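Local coordinates for lactococcal phage P2 ORF15 (Lactococcus phage p2, PDB 2WZP), which probably serves as the distal tail (Dit) protein, a central part of the baseplate at the tip of the phage tail, at residues T166-T171 / I319-D324; L170-I175 / S216-K221; G229-K234 / A315-K320; P236-G241 / L309-K314. All blocks are in the same frame, centred on the assembly; numbering follows the deposited sequence.

Contact 1: T166-T171 / I319-D324; sequences TYENLT and IKRKAD
The strand segments of 166-171 and 319-324 run as twisted antiparallel neighbours, 4.8 Å apart at the closest approach of their axes, with N-to-C directions 135° apart. Glu168 and Ile319 make a hydrogen-bonded pair: Ile319 N donates to Glu168 O at 2.8 Å, and Glu168 N returns a bond of 2.9 Å to Ile319 O. Next along, Tyr167 faces Lys320 as a non-hydrogen-bonded pair, and Arg321 N gives one further bond to Thr166 O.

Thr166, Glu168, Ile319 and Arg321 share one face. Glu168 has its CG anti to the backbone N (chi1 -175°) and is extended beyond it, which carries the carboxylate out over its neighbour. Arg321 bends about its CG-CD bond and presents NH2 to Glu168 OE2 at 2.8 Å. The two flat groups are turned 48° to each other, and only NH2 of the guanidinium meets the carboxylate closely; the hydrogen bond in this salt bridge is weak. Below the charges, Glu168 CB lies 3.7 Å from Arg321 CD, long side chains lending their hydrocarbon as well as their ends. Further along, the methyls Leu170 CD1 and Ile319 CD1 meet at 3.6 Å, apolar branches facing Trp218.

On the other face of the sheet, Tyr167 and Lys320 lie side by side and point the same way, with Tyr167 CE1 3.9 Å from Lys320 CG. The ammonium of Lys320 continues to Asp134, on a strand of the seven-stranded sheet. Strand 165-173 borders the six-stranded antiparallel sheet within this chain, which faces a four-stranded one, consistent with the galectin-like beta-sandwich of Dit C-terminal domains.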
loop_
_atom_site.group_PDB
_atom_site.type_symbol
_atom_site.label_atom_id
_atom_site.label_comp_id
_atom_site.label_asym_id
_atom_site.label_seq_id
_atom_site.Cartn_x
_atom_site.Cartn_y
_atom_site.Cartn_z
ATOM N N THR M 166 -41.066 -0.528 17.592
ATOM C CA THR M 166 -42.300 -1.158 17.173
ATOM C C THR M 166 -43.371 -0.346 17.839
ATOM O O THR M 166 -43.094 0.372 18.814
ATOM C CB THR M 166 -42.417 -2.649 17.579
ATOM O OG1 THR M 166 -42.336 -2.791 18.988
ATOM C CG2 THR M 166 -41.408 -3.536 16.898
ATOM N N TYR M 167 -44.594 -0.459 17.329
ATOM C CA TYR M 167 -45.709 0.238 17.932
ATOM C C TYR M 167 -46.541 -0.747 18.664
ATOM O O TYR M 167 -46.719 -1.890 18.226
ATOM C CB TYR M 167 -46.548 0.987 16.890
ATOM C CG TYR M 167 -45.980 2.322 16.458
ATOM C CD1 TYR M 167 -45.829 3.365 17.370
ATOM C CD2 TYR M 167 -45.672 2.573 15.119
ATOM C CE1 TYR M 167 -45.305 4.597 16.978
ATOM C CE2 TYR M 167 -45.201 3.819 14.706
ATOM C CZ TYR M 167 -45.002 4.823 15.645
ATOM O OH TYR M 167 -44.560 6.063 15.271
ATOM N N GLU M 168 -47.054 -0.310 19.798
ATOM C CA GLU M 168 -47.957 -1.107 20.609
ATOM C C GLU M 168 -49.163 -0.252 20.881
ATOM O O GLU M 168 -49.048 0.853 21.415
ATOM C CB GLU M 168 -47.282 -1.551 21.914
ATOM C CG GLU M 168 -48.136 -2.481 22.765
ATOM C CD GLU M 168 -47.627 -2.770 24.165
ATOM O OE1 GLU M 168 -48.227 -3.646 24.828
ATOM O OE2 GLU M 168 -46.645 -2.126 24.611
ATOM N N ASN M 169 -50.324 -0.774 20.542
ATOM C CA ASN M 169 -51.611 -0.096 20.773
ATOM C C ASN M 169 -52.274 -0.673 22.005
ATOM O O ASN M 169 -52.386 -1.887 22.120
ATOM C CB ASN M 169 -52.480 -0.191 19.540
ATOM C CG ASN M 169 -51.980 0.733 18.449
ATOM O OD1 ASN M 169 -52.496 1.829 18.271
ATOM N ND2 ASN M 169 -50.897 0.374 17.757
ATOM N N LEU M 170 -52.554 0.186 22.992
ATOM C CA LEU M 170 -53.170 -0.173 24.270
ATOM C C LEU M 170 -54.329 0.755 24.602
ATOM O O LEU M 170 -54.219 1.976 24.466
ATOM C CB LEU M 170 -52.159 -0.078 25.422
ATOM C CG LEU M 170 -50.941 -0.999 25.449
ATOM C CD1 LEU M 170 -50.117 -0.730 26.675
ATOM C CD2 LEU M 170 -51.355 -2.464 25.447
ATOM N N THR M 171 -55.424 0.171 25.081
ATOM C CA THR M 171 -56.625 0.872 25.524
ATOM C C THR M 171 -56.761 0.698 27.038
ATOM O O THR M 171 -56.621 -0.416 27.546
ATOM C CB THR M 171 -57.874 0.300 24.836
ATOM O OG1 THR M 171 -57.672 0.260 23.431
ATOM C CG2 THR M 171 -59.116 1.103 25.143
ATOM N N ILE M 319 -47.834 3.357 21.739
ATOM C CA ILE M 319 -46.524 3.381 22.389
ATOM C C ILE M 319 -45.443 3.013 21.436
ATOM O O ILE M 319 -45.594 2.061 20.672
ATOM C CB ILE M 319 -46.554 2.486 23.633
ATOM C CG1 ILE M 319 -47.604 3.009 24.643
ATOM C CG2 ILE M 319 -45.183 2.373 24.272
ATOM C CD1 ILE M 319 -48.521 2.049 25.070
ATOM N N LYS M 320 -44.343 3.792 21.467
ATOM C CA LYS M 320 -43.186 3.557 20.633
ATOM C C LYS M 320 -42.210 2.782 21.496
ATOM O O LYS M 320 -41.466 3.370 22.287
ATOM C CB LYS M 320 -42.608 4.874 20.098
ATOM C CG LYS M 320 -41.835 4.670 18.819
ATOM C CD LYS M 320 -40.958 5.863 18.480
ATOM C CE LYS M 320 -41.352 6.616 17.230
ATOM N NZ LYS M 320 -40.471 7.788 17.048
ATOM N N ARG M 321 -42.266 1.436 21.389
ATOM C CA ARG M 321 -41.404 0.511 22.150
ATOM C C ARG M 321 -39.952 0.628 21.703
ATOM O O ARG M 321 -39.723 0.981 20.566
ATOM C CB ARG M 321 -41.920 -0.923 22.027
ATOM C CG ARG M 321 -43.345 -1.077 22.560
ATOM C CD ARG M 321 -43.817 -2.493 22.660
ATOM N NE ARG M 321 -42.989 -3.366 23.473
ATOM C CZ ARG M 321 -43.455 -4.149 24.437
ATOM N NH1 ARG M 321 -42.632 -4.943 25.107
ATOM N NH2 ARG M 321 -44.754 -4.172 24.716
ATOM N N LYS M 322 -38.980 0.383 22.586
ATOM C CA LYS M 322 -37.556 0.611 22.330
ATOM C C LYS M 322 -36.702 -0.640 22.470
ATOM O O LYS M 322 -36.911 -1.427 23.390
ATOM C CB LYS M 322 -37.071 1.718 23.303
ATOM C CG LYS M 322 -35.571 2.079 23.311
ATOM C CD LYS M 322 -35.337 3.273 24.200
ATOM C CE LYS M 322 -34.016 3.947 24.016
ATOM N NZ LYS M 322 -33.025 3.458 24.982
ATOM N N ALA M 323 -35.697 -0.786 21.584
ATOM C CA ALA M 323 -34.690 -1.837 21.587
ATOM C C ALA M 323 -33.444 -1.218 20.996
ATOM O O ALA M 323 -33.463 -0.862 19.827
ATOM C CB ALA M 323 -35.152 -3.012 20.748
ATOM N N ASP M 324 -32.381 -1.035 21.786
ATOM C CA ASP M 324 -31.154 -0.395 21.276
ATOM C C ASP M 324 -30.418 -1.289 20.260
ATOM O O ASP M 324 -29.714 -0.782 19.367
ATOM C CB ASP M 324 -30.186 -0.024 22.438
ATOM C CG ASP M 324 -30.721 0.905 23.506
ATOM O OD1 ASP M 324 -30.306 0.754 24.675
ATOM O OD2 ASP M 324 -31.486 1.841 23.156
#

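Contact 2: L170-I175 / S216-K221; sequences LTFDKI and SRWDIK
Ser216 comes up against Phe172 and Asp173 without any hydrogen bond across the contact. Its carbonyl O sits 3.4 Å from Phe172 CB, while its CB rests 3.3 Å from Asp173 O. A small residue suits this place, where two parts of the chain pass one another. The hydroxyl, placed between the backbone N and the carbonyl carbon (chi1 70°), bonds to Asp213 O of its own loop. Alongside it lies the hydrocarbon of Lys174, whose CD is 3.9 Å from Ser216 OG and whose ammonium goes on to a salt bridge with Asp213.

Phe172 reaches along the second segment from Ser216 to Trp218. Its CD1 comes obliquely to the carbonyl O of Arg217, and its CE1 comes within 3.5 Å of Trp218 CB. The Phe172 ring and the five-membered ring of Trp218 are tilted by 31°, with centroids 5.7 Å apart, an oblique pairing of two aromatic rings. Trp218, large and flat, offers a broad apolar surface to both sides. Leu170 CD1 makes a CH-pi contact 3.9 Å from the centroid of its five-membered ring, and Ile220 CG1 lies over the opposite face.

Phe172 also meets Phe317 of strand 312-322 edge-to-face, and Ile319 of the same strand touches Trp218. Met307 of strand 305-310 packs on both aromatics, and Phe244 of strand 240-246 on Trp218. The contact thus brings the border strand 165-173 of the six-stranded sheet against 218-220, an outermost strand of the four-stranded sheet, at one margin of the layer between them.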
loop_
_atom_site.group_PDB
_atom_site.type_symbol
_atom_site.label_atom_id
_atom_site.label_comp_id
_atom_site.label_asym_id
_atom_site.label_seq_id
_atom_site.Cartn_x
_atom_site.Cartn_y
_atom_site.Cartn_z
ATOM N N LEU M 170 -52.554 0.186 22.992
ATOM C CA LEU M 170 -53.170 -0.173 24.270
ATOM C C LEU M 170 -54.329 0.755 24.602
ATOM O O LEU M 170 -54.219 1.976 24.466
ATOM C CB LEU M 170 -52.159 -0.078 25.422
ATOM C CG LEU M 170 -50.941 -0.999 25.449
ATOM C CD1 LEU M 170 -50.117 -0.730 26.675
ATOM C CD2 LEU M 170 -51.355 -2.464 25.447
ATOM N N THR M 171 -55.424 0.171 25.081
ATOM C CA THR M 171 -56.625 0.872 25.524
ATOM C C THR M 171 -56.761 0.698 27.038
ATOM O O THR M 171 -56.621 -0.416 27.546
ATOM C CB THR M 171 -57.874 0.300 24.836
ATOM O OG1 THR M 171 -57.672 0.260 23.431
ATOM C CG2 THR M 171 -59.116 1.103 25.143
ATOM N N PHE M 172 -57.034 1.801 27.743
ATOM C CA PHE M 172 -57.263 1.809 29.181
ATOM C C PHE M 172 -58.683 2.305 29.403
ATOM O O PHE M 172 -59.058 3.331 28.838
ATOM C CB PHE M 172 -56.231 2.686 29.890
ATOM C CG PHE M 172 -54.836 2.481 29.366
ATOM C CD1 PHE M 172 -54.116 1.334 29.688
ATOM C CD2 PHE M 172 -54.229 3.446 28.567
ATOM C CE1 PHE M 172 -52.827 1.138 29.185
ATOM C CE2 PHE M 172 -52.930 3.270 28.096
ATOM C CZ PHE M 172 -52.240 2.109 28.394
ATOM N N ASP M 173 -59.490 1.528 30.141
ATOM C CA ASP M 173 -60.890 1.841 30.411
ATOM C C ASP M 173 -61.143 1.903 31.906
ATOM O O ASP M 173 -60.823 0.955 32.616
ATOM C CB ASP M 173 -61.798 0.762 29.808
ATOM C CG ASP M 173 -62.140 0.960 28.354
ATOM O OD1 ASP M 173 -63.140 1.654 28.072
ATOM O OD2 ASP M 173 -61.477 0.336 27.504
ATOM N N LYS M 174 -61.773 2.977 32.370
ATOM C CA LYS M 174 -62.109 3.115 33.771
ATOM C C LYS M 174 -63.473 2.438 34.030
ATOM O O LYS M 174 -64.536 2.995 33.744
ATOM C CB LYS M 174 -62.050 4.579 34.227
ATOM C CG LYS M 174 -62.071 4.760 35.740
ATOM C CD LYS M 174 -60.757 4.408 36.422
ATOM C CE LYS M 174 -61.024 4.441 37.913
ATOM N NZ LYS M 174 -59.768 4.544 38.714
ATOM N N ILE M 175 -63.402 1.185 34.501
ATOM C CA ILE M 175 -64.536 0.328 34.804
ATOM C C ILE M 175 -64.686 0.284 36.313
ATOM O O ILE M 175 -63.703 0.092 37.044
ATOM C CB ILE M 175 -64.351 -1.113 34.218
ATOM C CG1 ILE M 175 -63.817 -1.150 32.756
ATOM C CG2 ILE M 175 -65.606 -1.981 34.411
ATOM C CD1 ILE M 175 -64.734 -0.617 31.660
ATOM N N SER M 216 -57.720 -0.027 33.514
ATOM C CA SER M 216 -57.508 1.394 33.217
ATOM C C SER M 216 -56.018 1.743 33.329
ATOM O O SER M 216 -55.652 2.901 33.201
ATOM C CB SER M 216 -58.295 2.249 34.206
ATOM O OG SER M 216 -57.723 2.165 35.503
ATOM N N ARG M 217 -55.177 0.753 33.592
ATOM C CA ARG M 217 -53.760 0.938 33.846
ATOM C C ARG M 217 -52.843 0.317 32.838
ATOM O O ARG M 217 -53.138 -0.733 32.272
ATOM C CB ARG M 217 -53.402 0.366 35.206
ATOM C CG ARG M 217 -54.019 1.099 36.389
ATOM C CD ARG M 217 -53.241 0.804 37.640
ATOM N NE ARG M 217 -53.005 -0.622 37.785
ATOM C CZ ARG M 217 -53.726 -1.397 38.579
ATOM N NH1 ARG M 217 -54.704 -0.879 39.316
ATOM N NH2 ARG M 217 -53.476 -2.695 38.652
ATOM N N TRP M 218 -51.683 0.939 32.692
ATOM C CA TRP M 218 -50.588 0.477 31.869
ATOM C C TRP M 218 -49.588 -0.142 32.817
ATOM O O TRP M 218 -49.110 0.526 33.728
ATOM C CB TRP M 218 -49.952 1.663 31.129
ATOM C CG TRP M 218 -48.846 1.325 30.176
ATOM C CD1 TRP M 218 -48.437 0.081 29.779
ATOM C CD2 TRP M 218 -48.024 2.264 29.465
ATOM N NE1 TRP M 218 -47.382 0.189 28.902
ATOM C CE2 TRP M 218 -47.112 1.519 28.688
ATOM C CE3 TRP M 218 -47.959 3.673 29.421
ATOM C CZ2 TRP M 218 -46.134 2.133 27.893
ATOM C CZ3 TRP M 218 -47.006 4.280 28.607
ATOM C CH2 TRP M 218 -46.105 3.516 27.862
ATOM N N ASP M 219 -49.295 -1.426 32.619
ATOM C CA ASP M 219 -48.304 -2.147 33.410
ATOM C C ASP M 219 -46.995 -2.051 32.621
ATOM O O ASP M 219 -46.817 -2.715 31.586
ATOM C CB ASP M 219 -48.757 -3.590 33.660
ATOM C CG ASP M 219 -47.769 -4.446 34.414
ATOM O OD1 ASP M 219 -47.133 -3.930 35.370
ATOM O OD2 ASP M 219 -47.643 -5.637 34.071
ATOM N N ILE M 220 -46.140 -1.112 33.048
ATOM C CA ILE M 220 -44.902 -0.813 32.354
ATOM C C ILE M 220 -43.805 -1.761 32.795
ATOM O O ILE M 220 -43.408 -1.745 33.962
ATOM C CB ILE M 220 -44.546 0.687 32.467
ATOM C CG1 ILE M 220 -45.728 1.555 31.998
ATOM C CG2 ILE M 220 -43.255 1.019 31.683
ATOM C CD1 ILE M 220 -45.879 2.837 32.728
ATOM N N LYS M 221 -43.347 -2.622 31.862
ATOM C CA LYS M 221 -42.320 -3.632 32.111
ATOM C C LYS M 221 -41.099 -3.423 31.220
ATOM O O LYS M 221 -40.036 -3.972 31.511
ATOM C CB LYS M 221 -42.884 -5.060 31.920
ATOM C CG LYS M 221 -44.275 -5.320 32.517
ATOM C CD LYS M 221 -44.357 -6.438 33.584
ATOM C CE LYS M 221 -43.897 -6.079 34.996
ATOM N NZ LYS M 221 -44.579 -4.905 35.606
#

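Contact 3: G229-K234 / A315-K320; sequences GILYPK and AEFKIK
Glu316 O is met by two groups of the neighbouring strand: Ile230 N gives it a hydrogen bond of 2.8 Å, and Gly229 CA approaches at 3.1 Å in a CA-H...O contact. The reverse bond, from Glu316 N to Ile230 O at 2.9 Å, completes the hydrogen-bonded pair, and Ala315 CA also comes up to Ile230 O. Gly229 with Phe317, and Leu231 with Ala315, are the non-hydrogen-bonded pairs on either side. These strands, 171° apart in direction, lie within the six-stranded antiparallel sheet, where 312-322 is held between 224-233 and 165-173.

On the face of Leu231, Ala315 and Phe317, side chains fill the layer towards the other sheet. Gly229, lacking a side chain, lets the Phe317 ring lean across the strand until CD2 is 3.9 Å from Gly229 CA. Leu231 has its CG anti to the carbonyl carbon (chi1 -42°), and its CD2 touches the edge of that ring, 3.9 Å from Phe317 CE2. The same methyl lies 4.1 Å from Ala315 CB, a side chain short enough to sit beneath it. Ile230 and Glu316 occupy the reverse face, where the backbone of another protein's chain packs on both, and Glu316 OE2 bonds to Thr171 OG1.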
loop_
_atom_site.group_PDB
_atom_site.type_symbol
_atom_site.label_atom_id
_atom_site.label_comp_id
_atom_site.label_asym_id
_atom_site.label_seq_id
_atom_site.Cartn_x
_atom_site.Cartn_y
_atom_site.Cartn_z
ATOM N N GLY M 229 -51.181 9.469 22.905
ATOM C CA GLY M 229 -52.481 9.050 23.411
ATOM C C GLY M 229 -53.604 10.032 23.219
ATOM O O GLY M 229 -53.367 11.236 23.049
ATOM N N ILE M 230 -54.836 9.489 23.233
ATOM C CA ILE M 230 -56.124 10.195 23.152
ATOM C C ILE M 230 -56.776 9.932 24.479
ATOM O O ILE M 230 -57.031 8.779 24.805
ATOM C CB ILE M 230 -57.000 9.747 21.954
ATOM C CG1 ILE M 230 -56.262 10.044 20.629
ATOM C CG2 ILE M 230 -58.401 10.389 22.000
ATOM C CD1 ILE M 230 -56.929 10.980 19.658
ATOM N N LEU M 231 -56.952 10.998 25.274
ATOM C CA LEU M 231 -57.504 10.972 26.620
ATOM C C LEU M 231 -58.931 11.482 26.590
ATOM O O LEU M 231 -59.196 12.519 25.986
ATOM C CB LEU M 231 -56.650 11.838 27.583
ATOM C CG LEU M 231 -55.093 11.769 27.494
ATOM C CD1 LEU M 231 -54.453 12.730 28.478
ATOM C CD2 LEU M 231 -54.569 10.389 27.774
ATOM N N TYR M 232 -59.866 10.738 27.231
ATOM C CA TYR M 232 -61.276 11.133 27.327
ATOM C C TYR M 232 -61.616 11.540 28.778
ATOM O O TYR M 232 -61.852 10.666 29.629
ATOM C CB TYR M 232 -62.229 10.047 26.770
ATOM C CG TYR M 232 -62.045 9.762 25.289
ATOM C CD1 TYR M 232 -62.687 10.534 24.325
ATOM C CD2 TYR M 232 -61.222 8.726 24.854
ATOM C CE1 TYR M 232 -62.539 10.266 22.965
ATOM C CE2 TYR M 232 -61.060 8.452 23.496
ATOM C CZ TYR M 232 -61.743 9.211 22.557
ATOM O OH TYR M 232 -61.583 8.970 21.216
ATOM N N PRO M 233 -61.624 12.868 29.079
ATOM C CA PRO M 233 -61.952 13.310 30.460
ATOM C C PRO M 233 -63.346 12.901 30.937
ATOM O O PRO M 233 -64.253 12.692 30.128
ATOM C CB PRO M 233 -61.763 14.832 30.426
ATOM C CG PRO M 233 -61.053 15.138 29.115
ATOM C CD PRO M 233 -61.355 14.016 28.179
ATOM N N LYS M 234 -63.492 12.712 32.251
ATOM C CA LYS M 234 -64.747 12.266 32.850
ATOM C C LYS M 234 -65.569 13.416 33.411
ATOM O O LYS M 234 -66.641 13.704 32.879
ATOM C CB LYS M 234 -64.489 11.172 33.915
ATOM C CG LYS M 234 -65.708 10.338 34.279
ATOM C CD LYS M 234 -65.323 9.116 35.076
ATOM C CE LYS M 234 -66.386 8.039 35.042
ATOM N NZ LYS M 234 -65.813 6.713 34.627
ATOM N N ALA M 315 -58.635 6.007 27.694
ATOM C CA ALA M 315 -57.405 6.503 27.072
ATOM C C ALA M 315 -56.963 5.472 26.042
ATOM O O ALA M 315 -57.026 4.266 26.299
ATOM C CB ALA M 315 -56.308 6.710 28.107
ATOM N N GLU M 316 -56.558 5.938 24.863
ATOM C CA GLU M 316 -56.085 5.084 23.781
ATOM C C GLU M 316 -54.670 5.530 23.493
ATOM O O GLU M 316 -54.445 6.682 23.132
ATOM C CB GLU M 316 -56.978 5.238 22.539
ATOM C CG GLU M 316 -58.383 4.706 22.743
ATOM C CD GLU M 316 -58.674 3.312 22.227
ATOM O OE1 GLU M 316 -59.848 3.037 21.890
ATOM O OE2 GLU M 316 -57.729 2.497 22.150
ATOM N N PHE M 317 -53.725 4.621 23.702
ATOM C CA PHE M 317 -52.296 4.847 23.503
ATOM C C PHE M 317 -51.719 4.131 22.281
ATOM O O PHE M 317 -52.193 3.060 21.884
ATOM C CB PHE M 317 -51.535 4.414 24.770
ATOM C CG PHE M 317 -51.353 5.461 25.844
ATOM C CD1 PHE M 317 -50.143 5.590 26.511
ATOM C CD2 PHE M 317 -52.396 6.313 26.196
ATOM C CE1 PHE M 317 -49.982 6.533 27.518
ATOM C CE2 PHE M 317 -52.221 7.286 27.176
ATOM C CZ PHE M 317 -51.009 7.399 27.817
ATOM N N LYS M 318 -50.675 4.733 21.708
ATOM C CA LYS M 318 -49.811 4.201 20.652
ATOM C C LYS M 318 -48.410 4.420 21.191
ATOM O O LYS M 318 -47.934 5.556 21.252
ATOM C CB LYS M 318 -50.024 4.901 19.310
ATOM C CG LYS M 318 -49.364 4.176 18.152
ATOM C CD LYS M 318 -49.483 4.979 16.877
ATOM C CE LYS M 318 -48.950 4.179 15.731
ATOM N NZ LYS M 318 -49.036 4.901 14.444
ATOM N N ILE M 319 -47.834 3.357 21.739
ATOM C CA ILE M 319 -46.524 3.381 22.389
ATOM C C ILE M 319 -45.443 3.013 21.436
ATOM O O ILE M 319 -45.594 2.061 20.672
ATOM C CB ILE M 319 -46.554 2.486 23.633
ATOM C CG1 ILE M 319 -47.604 3.009 24.643
ATOM C CG2 ILE M 319 -45.183 2.373 24.272
ATOM C CD1 ILE M 319 -48.521 2.049 25.070
ATOM N N LYS M 320 -44.343 3.792 21.467
ATOM C CA LYS M 320 -43.186 3.557 20.633
ATOM C C LYS M 320 -42.210 2.782 21.496
ATOM O O LYS M 320 -41.466 3.370 22.287
ATOM C CB LYS M 320 -42.608 4.874 20.098
ATOM C CG LYS M 320 -41.835 4.670 18.819
ATOM C CD LYS M 320 -40.958 5.863 18.480
ATOM C CE LYS M 320 -41.352 6.616 17.230
ATOM N NZ LYS M 320 -40.471 7.788 17.048
#

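Contact 4: P236-G241 / L309-K314; sequences PKTPAG and LINLSK
Gly241 and Ile310 form an antiparallel hydrogen-bonded pair, Gly241 N giving 3.0 Å to Ile310 O and Ile310 N giving 2.7 Å to Gly241 O. Just past this pair Asn311 breaks the strand with positive phi and psi, a left-handed conformation that asparagine tolerates well; the chain turns its corner at Ser313.

Asn311 holds its CG anti to the backbone N (chi1 -177°), sending the amide across to Thr238. There ND2 makes a weak bond of 3.3 Å to Thr238 O and lies 3.6 Å from the methyl CG2 of Thr238, the two side chains crossing at about a right angle. Its OD1 accepts from Leu235 N, so the amide reaches two residues of the loop before strand 240-246. Nearer the backbone, Asn311 CB sits 3.4 Å from Pro239 O.

Leu312 folds back over the pair: CD2 meets Ala240 CB at 3.8 Å, and CD1 lies 3.3 Å from Gly241 O. Gly241 takes a positive phi of 163° that residues with a side chain seldom adopt, which suits glycine.

No charged group takes part across the contact. Backbone bonds and methyl packing carry it, and the asparagine amide adds a neutral brace that should depend little on pH.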
loop_
_atom_site.group_PDB
_atom_site.type_symbol
_atom_site.label_atom_id
_atom_site.label_comp_id
_atom_site.label_asym_id
_atom_site.label_seq_id
_atom_site.Cartn_x
_atom_site.Cartn_y
_atom_site.Cartn_z
ATOM N N PRO M 236 -66.353 17.376 34.652
ATOM C CA PRO M 236 -65.994 18.742 34.260
ATOM C C PRO M 236 -65.524 19.544 35.479
ATOM O O PRO M 236 -65.913 19.247 36.608
ATOM C CB PRO M 236 -67.318 19.299 33.691
ATOM C CG PRO M 236 -68.340 18.184 33.808
ATOM C CD PRO M 236 -67.813 17.256 34.839
ATOM N N LYS M 237 -64.746 20.611 35.256
ATOM C CA LYS M 237 -64.244 21.499 36.326
ATOM C C LYS M 237 -63.187 20.770 37.180
ATOM O O LYS M 237 -62.903 21.195 38.307
ATOM C CB LYS M 237 -65.404 22.011 37.266
ATOM C CG LYS M 237 -66.626 22.671 36.618
ATOM C CD LYS M 237 -67.650 23.071 37.684
ATOM C CE LYS M 237 -69.013 23.357 37.094
ATOM N NZ LYS M 237 -70.077 23.413 38.137
ATOM N N THR M 238 -62.627 19.668 36.654
ATOM C CA THR M 238 -61.655 18.829 37.353
ATOM C C THR M 238 -60.462 18.567 36.424
ATOM O O THR M 238 -60.685 18.186 35.271
ATOM C CB THR M 238 -62.350 17.511 37.783
ATOM O OG1 THR M 238 -63.551 17.836 38.465
ATOM C CG2 THR M 238 -61.479 16.607 38.665
ATOM N N PRO M 239 -59.203 18.701 36.905
ATOM C CA PRO M 239 -58.056 18.362 36.051
ATOM C C PRO M 239 -58.048 16.909 35.596
ATOM O O PRO M 239 -58.520 16.020 36.307
ATOM C CB PRO M 239 -56.832 18.682 36.924
ATOM C CG PRO M 239 -57.306 18.830 38.257
ATOM C CD PRO M 239 -58.755 19.167 38.232
ATOM N N ALA M 240 -57.551 16.692 34.387
ATOM C CA ALA M 240 -57.473 15.385 33.746
ATOM C C ALA M 240 -56.101 15.159 33.114
ATOM O O ALA M 240 -55.410 16.102 32.703
ATOM C CB ALA M 240 -58.549 15.262 32.683
ATOM N N GLY M 241 -55.728 13.897 33.052
ATOM C CA GLY M 241 -54.491 13.468 32.437
ATOM C C GLY M 241 -54.151 12.072 32.872
ATOM O O GLY M 241 -55.048 11.263 33.105
ATOM N N LEU M 309 -54.845 6.599 35.168
ATOM C CA LEU M 309 -55.581 7.680 34.540
ATOM C C LEU M 309 -55.969 8.687 35.626
ATOM O O LEU M 309 -56.100 8.314 36.792
ATOM C CB LEU M 309 -56.856 7.147 33.874
ATOM C CG LEU M 309 -56.758 5.986 32.890
ATOM C CD1 LEU M 309 -58.139 5.658 32.306
ATOM C CD2 LEU M 309 -55.743 6.258 31.780
ATOM N N ILE M 310 -56.102 9.959 35.265
ATOM C CA ILE M 310 -56.567 10.995 36.184
ATOM C C ILE M 310 -57.810 11.583 35.555
ATOM O O ILE M 310 -57.720 12.246 34.511
ATOM C CB ILE M 310 -55.527 12.078 36.571
ATOM C CG1 ILE M 310 -54.334 11.442 37.324
ATOM C CG2 ILE M 310 -56.220 13.199 37.410
ATOM C CD1 ILE M 310 -53.221 12.199 37.365
ATOM N N ASN M 311 -58.976 11.279 36.161
ATOM C CA ASN M 311 -60.277 11.768 35.741
ATOM C C ASN M 311 -60.556 11.489 34.265
ATOM O O ASN M 311 -61.019 12.363 33.541
ATOM C CB ASN M 311 -60.441 13.249 36.121
ATOM C CG ASN M 311 -61.765 13.827 35.794
ATOM O OD1 ASN M 311 -62.778 13.135 35.819
ATOM N ND2 ASN M 311 -61.774 15.089 35.407
ATOM N N LEU M 312 -60.285 10.247 33.823
ATOM C CA LEU M 312 -60.545 9.850 32.436
ATOM C C LEU M 312 -61.459 8.669 32.430
ATOM O O LEU M 312 -61.322 7.772 33.277
ATOM C CB LEU M 312 -59.268 9.482 31.643
ATOM C CG LEU M 312 -58.090 10.465 31.618
ATOM C CD1 LEU M 312 -56.938 9.878 30.831
ATOM C CD2 LEU M 312 -58.496 11.809 31.003
ATOM N N SER M 313 -62.360 8.623 31.444
ATOM C CA SER M 313 -63.227 7.476 31.304
ATOM C C SER M 313 -62.501 6.392 30.499
ATOM O O SER M 313 -62.717 5.208 30.714
ATOM C CB SER M 313 -64.535 7.879 30.642
ATOM O OG SER M 313 -64.307 8.470 29.376
ATOM N N LYS M 314 -61.622 6.811 29.587
ATOM C CA LYS M 314 -60.876 5.974 28.653
ATOM C C LYS M 314 -59.647 6.749 28.161
ATOM O O LYS M 314 -59.635 7.987 28.188
ATOM C CB LYS M 314 -61.804 5.659 27.450
ATOM C CG LYS M 314 -61.383 4.494 26.551
ATOM C CD LYS M 314 -62.289 4.384 25.322
ATOM C CE LYS M 314 -62.457 2.959 24.846
ATOM N NZ LYS M 314 -63.099 2.878 23.501
#

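Overall arrangement
From the N terminus, strand 165-173 opens both contact 1 and contact 2. Contact 2 closes first, around the forty residues up to Ser216, within the larger loop of contact 1 and in series with contacts 3 and 4. The chain then passes through strand 218-220 into 224-233, where contact 3 opens, and on to 236-241, where contact 4 does. Contact 4 closes at 309-314 and is nested inside contact 3, which closes at 315-320; contact 1 closes last, sharing Ile319 and Lys320 with contact 3, and none of the loops cross. Contacts 1 and 3 build adjacent strand pairs of the six-stranded sheet, contact 4 belongs mainly to the four-stranded sheet, and contact 2 joins the two.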